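Local coordinates for protein beta-ketoacyl synthase (Pseudomonas aeruginosa, PDB 4CW4) that catalyses the condensation of acetyl-CoA with malonyl-acyl carrier protein to acetoacetyl-acyl carrier protein, the primer that initiates fatty acid biosynthesis, at residues L9-G14 / H386-D391; A305-V310 / V371-E376. All coordinates share one frame; numbering follows the deposited sequence.

The two contacts share one neighbourhood of the ketosynthase core, their centres about 8 Å apart, and strand 10-19 joins them. It runs antiparallel both to strand 387-394 in contact 1 and to strand 366-374 in contact 2, meeting the latter through a classic beta bulge in which Val13 and Gly14 face Val371. Both contacts are largely buried, and helix 288-301 packs on one face of each. Their chemistry differs. Contact 1 is main-chain bonds and aliphatic packing and meets the second subunit more extensively, with an Asp391 salt bridge to Arg633 of that subunit; contact 2 touches it only through Asp375 but adds a salt-bridge network where the strand turns into helix 375-381 and the exposed Glu376 lies.

Contact 1: L9-G14 / H386-D391; sequences LPVIVG and HGAVTD
Ile12 lays its CD1 along the neighbouring strand in this antiparallel pair of the thiolase-like fold of the beta-ketoacyl synthases. With CG1 anti to the carbonyl carbon (chi1 -56°) and the chain extended beyond it (chi2 167°), Ile12 CD1 passes over Gly387, which has no side chain to block the way, and touches Val389 CG2 at 3.9 Å. Val11 and Ala388 meet on the other face as a non-hydrogen-bonded pair. The anti chi1 of Leu9 (179°) carries CG out from the backbone, and the two methyls then part: Leu9 CD1 lies 3.8 Å from Thr390 CG2, the two side chains pointing the same way, while CD2 rests on the methyl of Ala388. At the other end the His386 ring brings its edge to the main chain, CD2 being 3.6 Å from Val13 C, and it also meets Phe15 edge-to-face. Three main-chain hydrogen bonds join the strands. Val389 N gives to Pro10 O at 3.0 Å, Ile12 N gives almost straight to Gly387 O at 2.9 Å but from above the carbonyl plane, and His386 N meets Ile12 O nearly along its C=O axis. Helix 288-301, which follows the presumed active-site Cys286, packs on Pro10 and Val389, whereas Phe634 of the second subunit lies against Leu9 and Thr390. Pro10 has no N-H to offer, and Pro10 CG sits 3.4 Å from Val389 O. That oxygen, like Gly387 N, is buried without a hydrogen-bonding partner, so aliphatic packing accompanies an incomplete main-chain pairing here.

Contact 2: A305-V310 / V371-E376; sequences ARVVIV and VLMDDE
Asp374 OD1 is the best-held polar atom, gripped by two hydrogen bonds and a long, weak ion pair. Arg306 NH2 lies 2.9 Å from Asp374 OD1, on its syn lone pair, Leu377 N of the following helix supplies the second bond, and Arg8 NE is the distant third partner. The other carboxylate oxygen, Asp374 OD2, receives Arg306 NE at 2.8 Å along an almost straight N-H, from above the carboxylate plane. The arginine therefore holds the acid side-on, one nitrogen to each oxygen, with the two flat groups turned 33° apart. A bend at chi3 (72°) in the Arg306 chain folds the guanidinium back to this position, and Asp374 places CG in the crowded site between its N and carbonyl carbon (chi1 69°). Glu376, extended, adds a weak salt bridge from OE1 to Arg306 NH2 at 3.3 Å, reinforced by a water that bridges the same oxygen to Arg306 NH1. Beyond the charges these strands of the thiolase-like fold pair regularly: Val308 and Leu372 exchange two backbone bonds, and Asp374 N gives to Arg306 O on a lone pair at 3.1 Å. The Leu372 and Val310 side chains cross obliquely, Leu372 CD1 3.9 Å from Val310 CG2, on the face where helix 288-301 packs, while Val307 and Met373 pack on the other face with Ile213 of helix 210-215. Asp374 is the N-cap of helix 375-381, so one carboxylate serves both the helix start and the neighbouring strand. Arg306 and the helix N-terminus would be expected to favour its ionised form, although Glu376 shares the same guanidinium.

Contact 1: L9-G14 / H386-D391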
loop_
_atom_site.group_PDB
_atom_site.type_symbol
_atom_site.label_atom_id
_atom_site.label_comp_id
_atom_site.label_asym_id
_atom_site.label_seq_id
_atom_site.Cartn_x
_atom_site.Cartn_y
_atom_site.Cartn_z
ATOM N N LEU A 9 -17.313 21.081 -1.669
ATOM C CA LEU A 9 -16.950 20.809 -0.268
ATOM C C LEU A 9 -17.224 19.353 0.080
ATOM O O LEU A 9 -18.330 18.893 -0.113
ATOM C CB LEU A 9 -17.781 21.683 0.682
ATOM C CG LEU A 9 -17.535 21.504 2.187
ATOM C CD1 LEU A 9 -16.155 22.000 2.582
ATOM C CD2 LEU A 9 -18.600 22.208 3.029
ATOM N N PRO A 10 -16.215 18.622 0.585
ATOM C CA PRO A 10 -16.488 17.242 1.003
ATOM C C PRO A 10 -17.261 17.173 2.323
ATOM O O PRO A 10 -16.770 17.628 3.373
ATOM C CB PRO A 10 -15.074 16.654 1.190
ATOM C CG PRO A 10 -14.170 17.550 0.388
ATOM C CD PRO A 10 -14.769 18.900 0.600
ATOM N N VAL A 11 -18.459 16.605 2.278
ATOM C CA VAL A 11 -19.249 16.455 3.494
ATOM C C VAL A 11 -19.374 14.976 3.840
ATOM O O VAL A 11 -19.447 14.122 2.955
ATOM C CB VAL A 11 -20.625 17.139 3.403
ATOM C CG1 VAL A 11 -20.452 18.630 3.224
ATOM C CG2 VAL A 11 -21.481 16.588 2.304
ATOM N N ILE A 12 -19.368 14.692 5.145
ATOM C CA ILE A 12 -19.485 13.340 5.659
ATOM C C ILE A 12 -20.964 13.002 5.796
ATOM O O ILE A 12 -21.650 13.589 6.632
ATOM C CB ILE A 12 -18.786 13.182 7.027
ATOM C CG1 ILE A 12 -17.310 13.587 6.953
ATOM C CG2 ILE A 12 -18.959 11.737 7.532
ATOM C CD1 ILE A 12 -16.667 13.755 8.307
ATOM N N VAL A 13 -21.453 12.093 4.954
ATOM C CA VAL A 13 -22.875 11.758 4.921
ATOM C C VAL A 13 -23.186 10.412 5.578
ATOM O O VAL A 13 -24.357 10.053 5.749
ATOM C CB VAL A 13 -23.450 11.786 3.480
ATOM C CG1 VAL A 13 -23.177 13.145 2.826
ATOM C CG2 VAL A 13 -22.891 10.645 2.629
ATOM N N GLY A 14 -22.147 9.683 5.981
ATOM C CA GLY A 14 -22.327 8.414 6.661
ATOM C C GLY A 14 -21.008 7.978 7.253
ATOM O O GLY A 14 -19.961 8.467 6.848
ATOM N N HIS A 386 -22.609 14.914 8.927
ATOM C CA HIS A 386 -22.006 14.602 10.213
ATOM C C HIS A 386 -20.751 15.423 10.460
ATOM O O HIS A 386 -20.176 15.387 11.543
ATOM C CB HIS A 386 -21.734 13.103 10.301
ATOM C CG HIS A 386 -22.960 12.277 10.090
ATOM N ND1 HIS A 386 -23.930 12.151 11.054
ATOM C CD2 HIS A 386 -23.395 11.566 9.022
ATOM C CE1 HIS A 386 -24.913 11.394 10.594
ATOM N NE2 HIS A 386 -24.615 11.021 9.365
ATOM N N GLY A 387 -20.338 16.161 9.431
ATOM C CA GLY A 387 -19.157 16.990 9.467
ATOM C C GLY A 387 -18.714 17.274 8.038
ATOM O O GLY A 387 -19.327 16.791 7.088
ATOM N N ALA A 388 -17.633 18.024 7.887
ATOM C CA ALA A 388 -17.009 18.250 6.577
ATOM C C ALA A 388 -15.500 18.147 6.736
ATOM O O ALA A 388 -14.963 18.415 7.808
ATOM C CB ALA A 388 -17.383 19.612 6.020
ATOM N N VAL A 389 -14.814 17.722 5.693
ATOM C CA VAL A 389 -13.378 17.618 5.751
ATOM C C VAL A 389 -12.777 18.507 4.665
ATOM O O VAL A 389 -13.094 18.354 3.500
ATOM C CB VAL A 389 -12.912 16.174 5.587
ATOM C CG1 VAL A 389 -11.425 16.147 5.622
ATOM C CG2 VAL A 389 -13.447 15.311 6.708
ATOM N N THR A 390 -11.926 19.446 5.072
ATOM C CA THR A 390 -11.450 20.493 4.175
ATOM C C THR A 390 -10.008 20.315 3.723
ATOM O O THR A 390 -9.640 20.804 2.666
ATOM C CB THR A 390 -11.615 21.881 4.803
ATOM O OG1 THR A 390 -11.119 21.868 6.129
ATOM C CG2 THR A 390 -13.080 22.296 4.833
ATOM N N ASP A 391 -9.189 19.627 4.502
ATOM C CA ASP A 391 -7.791 19.469 4.152
ATOM C C ASP A 391 -7.177 18.351 4.948
ATOM O O ASP A 391 -7.562 18.105 6.109
ATOM C CB ASP A 391 -6.980 20.728 4.471
ATOM C CG ASP A 391 -6.932 21.738 3.316
ATOM O OD1 ASP A 391 -6.524 21.394 2.170
ATOM O OD2 ASP A 391 -7.312 22.892 3.573
#

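Contact 2: A305-V310 / V371-E376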
loop_
_atom_site.group_PDB
_atom_site.type_symbol
_atom_site.label_atom_id
_atom_site.label_comp_id
_atom_site.label_asym_id
_atom_site.label_seq_id
_atom_site.Cartn_x
_atom_site.Cartn_y
_atom_site.Cartn_z
ATOM N N ALA A 305 -14.585 12.801 -8.593
ATOM C CA ALA A 305 -15.553 11.901 -7.962
ATOM C C ALA A 305 -16.505 12.682 -7.081
ATOM O O ALA A 305 -16.151 13.725 -6.532
ATOM C CB ALA A 305 -14.855 10.805 -7.146
ATOM N N ARG A 306 -17.710 12.159 -6.938
ATOM C CA ARG A 306 -18.756 12.820 -6.182
ATOM C C ARG A 306 -19.154 12.055 -4.930
ATOM O O ARG A 306 -19.746 12.656 -4.015
ATOM C CB ARG A 306 -19.966 13.020 -7.069
ATOM C CG ARG A 306 -19.651 13.890 -8.290
ATOM C CD ARG A 306 -20.877 14.419 -8.987
ATOM N NE ARG A 306 -21.499 15.461 -8.171
ATOM C CZ ARG A 306 -22.448 16.298 -8.581
ATOM N NH1 ARG A 306 -22.930 16.232 -9.815
ATOM N NH2 ARG A 306 -22.908 17.221 -7.749
ATOM N N VAL A 307 -18.876 10.749 -4.904
ATOM C CA VAL A 307 -19.167 9.900 -3.753
ATOM C C VAL A 307 -17.912 9.124 -3.466
ATOM O O VAL A 307 -17.392 8.455 -4.360
ATOM C CB VAL A 307 -20.314 8.905 -4.024
ATOM C CG1 VAL A 307 -20.623 8.071 -2.778
ATOM C CG2 VAL A 307 -21.546 9.659 -4.494
ATOM N N VAL A 308 -17.413 9.228 -2.239
ATOM C CA VAL A 308 -16.159 8.589 -1.892
ATOM C C VAL A 308 -16.296 7.816 -0.587
ATOM O O VAL A 308 -16.712 8.361 0.434
ATOM C CB VAL A 308 -14.999 9.605 -1.724
ATOM C CG1 VAL A 308 -13.691 8.853 -1.450
ATOM C CG2 VAL A 308 -14.862 10.502 -2.938
ATOM N N ILE A 309 -15.931 6.540 -0.627
ATOM C CA ILE A 309 -15.875 5.726 0.586
ATOM C C ILE A 309 -14.407 5.680 0.963
ATOM O O ILE A 309 -13.577 5.217 0.174
ATOM C CB ILE A 309 -16.426 4.314 0.366
ATOM C CG1 ILE A 309 -17.971 4.326 0.230
ATOM C CG2 ILE A 309 -16.073 3.412 1.554
ATOM C CD1 ILE A 309 -18.529 5.060 -0.987
ATOM N N VAL A 310 -14.080 6.204 2.139
ATOM C CA VAL A 310 -12.697 6.266 2.603
ATOM C C VAL A 310 -12.580 5.559 3.939
ATOM O O VAL A 310 -13.360 5.819 4.848
ATOM C CB VAL A 310 -12.233 7.722 2.840
ATOM C CG1 VAL A 310 -10.739 7.763 3.133
ATOM C CG2 VAL A 310 -12.566 8.636 1.661
ATOM N N VAL A 371 -18.342 7.957 4.522
ATOM C CA VAL A 371 -18.897 8.176 3.191
ATOM C C VAL A 371 -18.916 9.672 2.968
ATOM O O VAL A 371 -19.538 10.392 3.731
ATOM C CB VAL A 371 -20.314 7.611 3.056
ATOM C CG1 VAL A 371 -20.807 7.744 1.624
ATOM C CG2 VAL A 371 -20.370 6.171 3.511
ATOM N N LEU A 372 -18.207 10.133 1.944
ATOM C CA LEU A 372 -18.160 11.540 1.584
ATOM C C LEU A 372 -18.970 11.780 0.324
ATOM O O LEU A 372 -18.991 10.946 -0.591
ATOM C CB LEU A 372 -16.721 11.990 1.299
ATOM C CG LEU A 372 -15.677 11.666 2.364
ATOM C CD1 LEU A 372 -14.301 12.156 1.931
ATOM C CD2 LEU A 372 -16.090 12.288 3.712
ATOM N N MET A 373 -19.608 12.944 0.268
ATOM C CA MET A 373 -20.188 13.428 -0.975
ATOM C C MET A 373 -19.808 14.870 -1.165
ATOM O O MET A 373 -19.566 15.566 -0.199
ATOM C CB MET A 373 -21.712 13.352 -0.945
ATOM C CG MET A 373 -22.284 11.973 -0.975
ATOM S SD MET A 373 -24.087 12.013 -0.965
ATOM C CE MET A 373 -24.385 10.240 -1.109
ATOM N N ASP A 374 -19.785 15.331 -2.407
ATOM C CA ASP A 374 -19.741 16.767 -2.621
ATOM C C ASP A 374 -21.027 17.420 -2.110
ATOM O O ASP A 374 -22.085 16.797 -2.023
ATOM C CB ASP A 374 -19.490 17.123 -4.085
ATOM C CG ASP A 374 -20.650 16.792 -4.990
ATOM O OD1 ASP A 374 -21.564 17.650 -5.166
ATOM O OD2 ASP A 374 -20.638 15.679 -5.546
ATOM N N ASP A 375 -20.922 18.693 -1.775
ATOM C CA ASP A 375 -22.027 19.415 -1.176
ATOM C C ASP A 375 -23.263 19.498 -2.055
ATOM O O ASP A 375 -24.381 19.474 -1.556
ATOM C CB ASP A 375 -21.597 20.827 -0.752
ATOM C CG ASP A 375 -21.097 21.681 -1.903
ATOM O OD1 ASP A 375 -20.087 21.318 -2.526
ATOM O OD2 ASP A 375 -21.654 22.777 -2.134
ATOM N N GLU A 376 -23.070 19.612 -3.353
ATOM C CA GLU A 376 -24.204 19.745 -4.255
ATOM C C GLU A 376 -25.007 18.445 -4.312
ATOM O O GLU A 376 -26.240 18.460 -4.253
ATOM C CB GLU A 376 -23.697 20.151 -5.636
ATOM C CG GLU A 376 -24.771 20.449 -6.644
ATOM C CD GLU A 376 -24.180 21.018 -7.910
ATOM O OE1 GLU A 376 -23.638 20.238 -8.723
ATOM O OE2 GLU A 376 -24.245 22.251 -8.081
HETATM O O HOH W 1 -24.391 18.509 -11.159
#